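Local atomic coordinates of type C neurotoxin (Clostridium botulinum, PDB entry 3PME), a protein that probably attaches the C/D mosaic botulinum neurotoxin to nerve-cell membranes as its receptor-binding domain, through lipids such as gangliosides or phosphatidylethanolamine. Residues L155-G159 with E160-S164; N207-I210 with N211-Y214; P230-F233 with D234-Y237. One frame throughout, in Å; residues are numbered along the deposited sequence.

How the contacts relate
Contact 1 lies in the lectin-like N-terminal half and contact 2 packs against it, whereas contact 3 lies on the opposite side of the chain's centre, about 31 Å from contact 1 and 29 Å from contact 2, centre to centre. The hairpin of contact 1 is partly buried, and the helix of contact 2 rests against it: I210 packs on the Y156 ring, and Y156 OH lies 2.6 Å from N207 OD1, a probable hydrogen bond. Contact 2 is mainly surface. Its chemistry is helical backbone bonding, against cross-strand bonding in contact 1. Contact 3, in a partly buried loop with no regular secondary structure, relies instead on one tyrosine and two bridging waters.

Contact 1: L155-G159 with E160-S164; sequences LYING and ELKQS
L155 and Q163 begin the backbone bonding between these neighbouring strands: L155 N donates almost straight to Q163 O (2.9 Å, 175°). L155 O then receives two amides, K162 N at 2.8 Å and, weakly, Q163 N, so that K162 and Q163 together face a single residue, a classic beta bulge. Nearer the turn, I157 N reaches E160 O at 2.9 Å. The return bond, E160 N to I157 O, comes from well above the carbonyl plane. These strands, 152-157 and 160-166, form a beta hairpin of the concanavalin-like half, closed by a type I' turn with N158 and G159 at its corner.

Apolar contacts occupy both faces. On one, L161 CD1 sits over the Y156 ring, 4.0 Å from its centroid and 17° off the ring normal, a CH-pi contact. The CG of L161 stands anti to its backbone N (chi1 180°), which lets the branch reach back over the aromatic face, while L161 CB lies above the same face, near the rim at Y156 CE2. On the other, K162, bent at chi2, crosses I157 at about a right angle, with its CG 3.7 Å from I157 CG1.

Charge and water complete the turn end. K162 NZ forms a salt bridge with E160 OE1 (3.5 Å), and one water donates to both E160 OE1 and I157 O while weakly accepting from K162 NZ.

Contact 2: N207-I210 with N211-Y214; sequences NEDI and NIVY. With SO4 (sulfate ion), chain B.
I210 and Y214, N207 and N211 face each other one turn apart in an alpha helix, the first two turns of helix 207-218, which lies against strand 141-148 of the lectin-like half. N211 is tied in by its backbone: its N donates to N207 O at 3.1 Å, and its CB lies beyond the same carbonyl, 3.7 Å from N207 O. I210 supplies the next acceptor on this side. Its O takes the amide N of Y214 at 3.0 Å, and Y214 CB packs beside the same oxygen. The I210 side chain leaves the helix away from the following turn and touches T144 and T146, and is the buried member of the group.

I212 lies on a more exposed side. Its N bonds to E208 O at 3.0 Å, although the hydrogen is bent from the line (144°). CG1 stands anti to the carbonyl carbon (chi1 -69°) and is thereby turned back along the helix, to 3.3 Å from E208 O. From there the chain runs alongside D209, pointing the same way, with I212 CD1 3.8 Å from D209 OD1. Both side chains also touch I2 near the start of the chain. One residue further on, V213 N donates to D209 O.

A sulfate, probably from the crystallisation liquor, sits at the N-terminal end, where the positive end of the helix dipole would suit an anion: N207 N donates to sulfate O3 at 2.7 Å and 173°.

Contact 3: P230-F233 with D234-Y237; sequences PLKF and DTEY
L231 and K232 meet Y237 across a bend of the chain, a local side-chain and water contact in the loop that leads from helix 207-218 to strand 238-241. The Y237 ring is its centre. L231 CD1 lies over one face, 3.7 Å from the centroid, a CH-pi contact closest at Y237 CZ (3.4 Å); T235 CG2 covers part of the opposite face. K232 O comes to the ring edge in its plane, 3.5 Å from Y237 CE2. The phenol oxygen has two partners: it accepts the amide of K232 (N to OH 2.9 Å, 157°) and donates to a water at 2.6 Å, which in turn donates to P230 O. These bonds fix the direction of the hydroxyl and hold the ring between its two aliphatic neighbours.

At the bend, D234 has a positive phi (74°), and T235 N makes a weak bond to F233 O. A second water bridges the two arms of the bend, donating to both K232 O and T235 O. K232 and T235 cross at an angle: T235 OG1, anti to its own carbonyl carbon (chi1 -67°), faces the lysine methylenes, 3.5 Å from K232 CE.

Outside the bend, the D234 carboxylate pairs with K276 and accepts from Y284 N, while L231 and F233 pack on I275 of strand 273-277. The loop is thus laid against a strand of the C-terminal half, whose family belongs to the beta-trefoil group.

Contact 1: L155-G159 with E160-S164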
loop_
_atom_site.group_PDB
_atom_site.type_symbol
_atom_site.label_atom_id
_atom_site.label_comp_id
_atom_site.label_asym_id
_atom_site.label_seq_id
_atom_site.Cartn_x
_atom_site.Cartn_y
_atom_site.Cartn_z
ATOM N N LEU A 155 -1.710 19.946 -4.051
ATOM C CA LEU A 155 -1.271 18.634 -3.594
ATOM C C LEU A 155 -2.394 17.621 -3.710
ATOM O O LEU A 155 -3.474 17.800 -3.129
ATOM C CB LEU A 155 -0.822 18.730 -2.138
ATOM C CG LEU A 155 -0.461 17.397 -1.485
ATOM C CD1 LEU A 155 0.625 16.711 -2.281
ATOM C CD2 LEU A 155 0.001 17.666 -0.071
ATOM N N TYR A 156 -2.123 16.552 -4.461
ATOM C CA TYR A 156 -3.061 15.449 -4.652
ATOM C C TYR A 156 -2.513 14.221 -3.949
ATOM O O TYR A 156 -1.318 13.960 -4.016
ATOM C CB TYR A 156 -3.211 15.106 -6.134
ATOM C CG TYR A 156 -3.916 16.176 -6.933
ATOM C CD1 TYR A 156 -3.255 17.344 -7.287
ATOM C CD2 TYR A 156 -5.234 16.017 -7.331
ATOM C CE1 TYR A 156 -3.894 18.332 -8.020
ATOM C CE2 TYR A 156 -5.893 17.022 -8.062
ATOM C CZ TYR A 156 -5.200 18.167 -8.403
ATOM O OH TYR A 156 -5.826 19.176 -9.121
ATOM N N ILE A 157 -3.398 13.495 -3.276
ATOM C CA ILE A 157 -3.054 12.214 -2.642
ATOM C C ILE A 157 -3.970 11.145 -3.216
ATOM O O ILE A 157 -5.200 11.244 -3.129
ATOM C CB ILE A 157 -3.207 12.262 -1.101
ATOM C CG1 ILE A 157 -2.286 13.323 -0.493
ATOM C CG2 ILE A 157 -2.936 10.860 -0.490
ATOM C CD1 ILE A 157 -0.795 13.034 -0.707
ATOM N N ASN A 158 -3.362 10.123 -3.810
ATOM C CA ASN A 158 -4.114 9.060 -4.457
ATOM C C ASN A 158 -5.162 9.610 -5.432
ATOM O O ASN A 158 -6.300 9.135 -5.497
ATOM C CB ASN A 158 -4.732 8.128 -3.409
ATOM C CG ASN A 158 -3.676 7.378 -2.619
ATOM O OD1 ASN A 158 -2.570 7.173 -3.101
ATOM N ND2 ASN A 158 -4.009 6.978 -1.401
ATOM N N GLY A 159 -4.775 10.657 -6.161
ATOM C CA GLY A 159 -5.613 11.183 -7.223
ATOM C C GLY A 159 -6.660 12.185 -6.767
ATOM O O GLY A 159 -7.484 12.635 -7.563
ATOM N N GLU A 160 -6.629 12.543 -5.492
ATOM C CA GLU A 160 -7.643 13.445 -4.941
ATOM C C GLU A 160 -7.002 14.703 -4.386
ATOM O O GLU A 160 -6.065 14.640 -3.591
ATOM C CB GLU A 160 -8.444 12.736 -3.843
ATOM C CG GLU A 160 -9.206 11.508 -4.333
ATOM C CD GLU A 160 -10.112 10.929 -3.268
ATOM O OE1 GLU A 160 -9.675 10.855 -2.101
ATOM O OE2 GLU A 160 -11.266 10.575 -3.594
ATOM N N LEU A 161 -7.507 15.863 -4.802
ATOM C CA LEU A 161 -6.982 17.127 -4.302
ATOM C C LEU A 161 -7.180 17.276 -2.793
ATOM O O LEU A 161 -8.281 17.064 -2.288
ATOM C CB LEU A 161 -7.658 18.277 -5.036
ATOM C CG LEU A 161 -7.188 19.654 -4.587
ATOM C CD1 LEU A 161 -5.707 19.869 -4.908
ATOM C CD2 LEU A 161 -8.052 20.711 -5.278
ATOM N N LYS A 162 -6.112 17.622 -2.077
ATOM C CA LYS A 162 -6.192 17.789 -0.624
ATOM C C LYS A 162 -5.930 19.218 -0.169
ATOM O O LYS A 162 -6.577 19.707 0.759
ATOM C CB LYS A 162 -5.202 16.850 0.084
ATOM C CG LYS A 162 -5.393 15.394 -0.266
ATOM C CD LYS A 162 -6.691 14.825 0.288
ATOM C CE LYS A 162 -6.749 13.314 0.080
ATOM N NZ LYS A 162 -8.094 12.764 0.431
ATOM N N GLN A 163 -4.960 19.872 -0.800
ATOM C CA GLN A 163 -4.525 21.196 -0.363
ATOM C C GLN A 163 -4.129 22.046 -1.554
ATOM O O GLN A 163 -3.692 21.534 -2.583
ATOM C CB GLN A 163 -3.315 21.077 0.576
ATOM C CG GLN A 163 -3.574 20.272 1.850
ATOM C CD GLN A 163 -4.284 21.080 2.913
ATOM O OE1 GLN A 163 -5.434 20.798 3.265
ATOM N NE2 GLN A 163 -3.603 22.085 3.439
ATOM N N SER A 164 -4.278 23.357 -1.400
ATOM C CA SER A 164 -3.815 24.303 -2.400
ATOM C C SER A 164 -3.117 25.451 -1.679
ATOM O O SER A 164 -3.412 25.736 -0.515
ATOM C CB SER A 164 -4.994 24.831 -3.216
ATOM O OG SER A 164 -4.556 25.733 -4.225
HETATM O O HOH W 1 -7.097 10.459 -1.306
#

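Contact 2: N207-I210 with N211-Y214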
loop_
_atom_site.group_PDB
_atom_site.type_symbol
_atom_site.label_atom_id
_atom_site.label_comp_id
_atom_site.label_asym_id
_atom_site.label_seq_id
_atom_site.Cartn_x
_atom_site.Cartn_y
_atom_site.Cartn_z
ATOM N N ASN A 207 -6.986 16.793 -13.433
ATOM C CA ASN A 207 -7.430 15.776 -12.495
ATOM C C ASN A 207 -7.584 14.425 -13.175
ATOM O O ASN A 207 -7.210 13.390 -12.616
ATOM C CB ASN A 207 -8.735 16.192 -11.835
ATOM C CG ASN A 207 -8.546 17.358 -10.898
ATOM O OD1 ASN A 207 -7.436 17.874 -10.763
ATOM N ND2 ASN A 207 -9.617 17.773 -10.232
ATOM N N GLU A 208 -8.123 14.432 -14.390
ATOM C CA GLU A 208 -8.304 13.196 -15.140
ATOM C C GLU A 208 -6.962 12.515 -15.419
ATOM O O GLU A 208 -6.820 11.299 -15.263
ATOM C CB GLU A 208 -9.052 13.472 -16.450
ATOM C CG GLU A 208 -9.304 12.231 -17.292
ATOM C CD GLU A 208 -10.265 12.491 -18.440
ATOM O OE1 GLU A 208 -10.772 13.632 -18.554
ATOM O OE2 GLU A 208 -10.515 11.555 -19.225
ATOM N N ASP A 209 -5.976 13.303 -15.831
ATOM C CA ASP A 209 -4.664 12.757 -16.151
ATOM C C ASP A 209 -3.930 12.261 -14.908
ATOM O O ASP A 209 -3.277 11.221 -14.942
ATOM C CB ASP A 209 -3.828 13.764 -16.935
ATOM C CG ASP A 209 -4.253 13.849 -18.392
ATOM O OD1 ASP A 209 -5.036 12.973 -18.830
ATOM O OD2 ASP A 209 -3.805 14.776 -19.096
ATOM N N ILE A 210 -4.052 12.987 -13.804
ATOM C CA ILE A 210 -3.468 12.525 -12.545
ATOM C C ILE A 210 -4.012 11.152 -12.177
ATOM O O ILE A 210 -3.267 10.264 -11.757
ATOM C CB ILE A 210 -3.735 13.530 -11.424
ATOM C CG1 ILE A 210 -2.931 14.812 -11.686
ATOM C CG2 ILE A 210 -3.400 12.914 -10.056
ATOM C CD1 ILE A 210 -3.262 15.954 -10.745
ATOM N N ASN A 211 -5.311 10.962 -12.356
ATOM C CA ASN A 211 -5.910 9.663 -12.063
ATOM C C ASN A 211 -5.526 8.548 -13.032
ATOM O O ASN A 211 -5.473 7.379 -12.653
ATOM C CB ASN A 211 -7.420 9.795 -11.891
ATOM C CG ASN A 211 -7.786 10.352 -10.527
ATOM O OD1 ASN A 211 -7.897 11.573 -10.341
ATOM N ND2 ASN A 211 -7.938 9.464 -9.554
ATOM N N ILE A 212 -5.233 8.912 -14.270
ATOM C CA ILE A 212 -4.722 7.935 -15.220
ATOM C C ILE A 212 -3.339 7.447 -14.787
ATOM O O ILE A 212 -3.065 6.247 -14.811
ATOM C CB ILE A 212 -4.688 8.512 -16.641
ATOM C CG1 ILE A 212 -6.122 8.709 -17.137
ATOM C CG2 ILE A 212 -3.939 7.584 -17.580
ATOM C CD1 ILE A 212 -6.212 9.428 -18.465
ATOM N N VAL A 213 -2.480 8.373 -14.373
ATOM C CA VAL A 213 -1.168 8.000 -13.847
ATOM C C VAL A 213 -1.313 7.107 -12.607
ATOM O O VAL A 213 -0.705 6.043 -12.523
ATOM C CB VAL A 213 -0.300 9.236 -13.529
ATOM C CG1 VAL A 213 1.073 8.811 -12.987
ATOM C CG2 VAL A 213 -0.121 10.100 -14.774
ATOM N N TYR A 214 -2.136 7.535 -11.661
ATOM C CA TYR A 214 -2.416 6.764 -10.448
ATOM C C TYR A 214 -2.869 5.335 -10.748
ATOM O O TYR A 214 -2.296 4.367 -10.232
ATOM C CB TYR A 214 -3.475 7.497 -9.623
ATOM C CG TYR A 214 -3.978 6.801 -8.368
ATOM C CD1 TYR A 214 -3.103 6.364 -7.372
ATOM C CD2 TYR A 214 -5.343 6.642 -8.153
ATOM C CE1 TYR A 214 -3.589 5.760 -6.204
ATOM C CE2 TYR A 214 -5.832 6.045 -7.011
ATOM C CZ TYR A 214 -4.954 5.601 -6.037
ATOM O OH TYR A 214 -5.462 5.019 -4.900
HETATM S S SO4 B . -8.981 20.233 -13.330
HETATM O O1 SO4 B . -7.879 20.907 -12.648
HETATM O O2 SO4 B . -9.426 21.073 -14.440
HETATM O O3 SO4 B . -8.527 18.950 -13.847
HETATM O O4 SO4 B . -10.080 20.028 -12.391
#

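Contact 3: P230-F233 with D234-Y237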
loop_
_atom_site.group_PDB
_atom_site.type_symbol
_atom_site.label_atom_id
_atom_site.label_comp_id
_atom_site.label_asym_id
_atom_site.label_seq_id
_atom_site.Cartn_x
_atom_site.Cartn_y
_atom_site.Cartn_z
ATOM N N PRO A 230 2.988 -5.673 -3.307
ATOM C CA PRO A 230 2.358 -6.837 -3.943
ATOM C C PRO A 230 2.198 -7.994 -2.963
ATOM O O PRO A 230 3.135 -8.304 -2.206
ATOM C CB PRO A 230 3.356 -7.211 -5.043
ATOM C CG PRO A 230 4.002 -5.869 -5.385
ATOM C CD PRO A 230 4.173 -5.214 -4.047
ATOM N N LEU A 231 1.021 -8.609 -2.989
ATOM C CA LEU A 231 0.748 -9.820 -2.213
ATOM C C LEU A 231 1.447 -10.970 -2.919
ATOM O O LEU A 231 1.485 -11.010 -4.151
ATOM C CB LEU A 231 -0.765 -10.050 -2.143
ATOM C CG LEU A 231 -1.238 -10.976 -1.020
ATOM C CD1 LEU A 231 -1.180 -10.243 0.325
ATOM C CD2 LEU A 231 -2.641 -11.460 -1.308
ATOM N N LYS A 232 2.026 -11.887 -2.146
ATOM C CA LYS A 232 2.796 -12.985 -2.721
ATOM C C LYS A 232 2.377 -14.322 -2.147
ATOM O O LYS A 232 2.012 -14.427 -0.983
ATOM C CB LYS A 232 4.285 -12.800 -2.443
ATOM C CG LYS A 232 4.904 -11.554 -3.084
ATOM C CD LYS A 232 6.322 -11.300 -2.572
ATOM C CE LYS A 232 6.313 -10.873 -1.107
ATOM N NZ LYS A 232 7.673 -10.469 -0.619
ATOM N N PHE A 233 2.476 -15.351 -2.974
ATOM C CA PHE A 233 2.327 -16.706 -2.476
ATOM C C PHE A 233 3.413 -17.029 -1.442
ATOM O O PHE A 233 4.497 -16.454 -1.481
ATOM C CB PHE A 233 2.361 -17.683 -3.644
ATOM C CG PHE A 233 1.173 -17.570 -4.541
ATOM C CD1 PHE A 233 -0.082 -17.975 -4.108
ATOM C CD2 PHE A 233 1.299 -17.039 -5.809
ATOM C CE1 PHE A 233 -1.187 -17.862 -4.935
ATOM C CE2 PHE A 233 0.200 -16.912 -6.646
ATOM C CZ PHE A 233 -1.045 -17.319 -6.213
ATOM N N ASP A 234 3.101 -17.930 -0.510
ATOM C CA ASP A 234 4.056 -18.374 0.533
ATOM C C ASP A 234 4.382 -17.425 1.690
ATOM O O ASP A 234 4.705 -17.866 2.795
ATOM C CB ASP A 234 5.359 -18.854 -0.091
ATOM C CG ASP A 234 5.157 -20.044 -0.964
ATOM O OD1 ASP A 234 5.254 -21.180 -0.439
ATOM O OD2 ASP A 234 4.884 -19.855 -2.167
ATOM N N THR A 235 4.324 -16.129 1.454
ATOM C CA THR A 235 4.633 -15.166 2.495
ATOM C C THR A 235 3.630 -15.311 3.633
ATOM O O THR A 235 2.438 -15.525 3.409
ATOM C CB THR A 235 4.596 -13.724 1.923
ATOM O OG1 THR A 235 5.673 -13.574 0.992
ATOM C CG2 THR A 235 4.725 -12.652 3.015
ATOM N N GLU A 236 4.110 -15.183 4.862
ATOM C CA GLU A 236 3.208 -15.218 6.000
ATOM C C GLU A 236 2.465 -13.898 6.115
ATOM O O GLU A 236 3.063 -12.821 6.034
ATOM C CB GLU A 236 3.958 -15.541 7.292
ATOM C CG GLU A 236 4.423 -16.989 7.306
ATOM C CD GLU A 236 5.053 -17.418 8.620
ATOM O OE1 GLU A 236 5.074 -16.612 9.569
ATOM O OE2 GLU A 236 5.518 -18.579 8.689
ATOM N N TYR A 237 1.157 -13.994 6.307
ATOM C CA TYR A 237 0.329 -12.806 6.531
ATOM C C TYR A 237 -0.570 -12.991 7.721
ATOM O O TYR A 237 -1.147 -14.069 7.898
ATOM C CB TYR A 237 -0.577 -12.525 5.332
ATOM C CG TYR A 237 0.184 -12.162 4.092
ATOM C CD1 TYR A 237 0.805 -10.920 3.978
ATOM C CD2 TYR A 237 0.278 -13.047 3.032
ATOM C CE1 TYR A 237 1.521 -10.579 2.820
ATOM C CE2 TYR A 237 0.980 -12.719 1.893
ATOM C CZ TYR A 237 1.598 -11.490 1.788
ATOM O OH TYR A 237 2.293 -11.187 0.644
HETATM O O HOH W 2 3.461 -8.838 0.495
HETATM O O HOH W 3 1.057 -16.018 1.141
#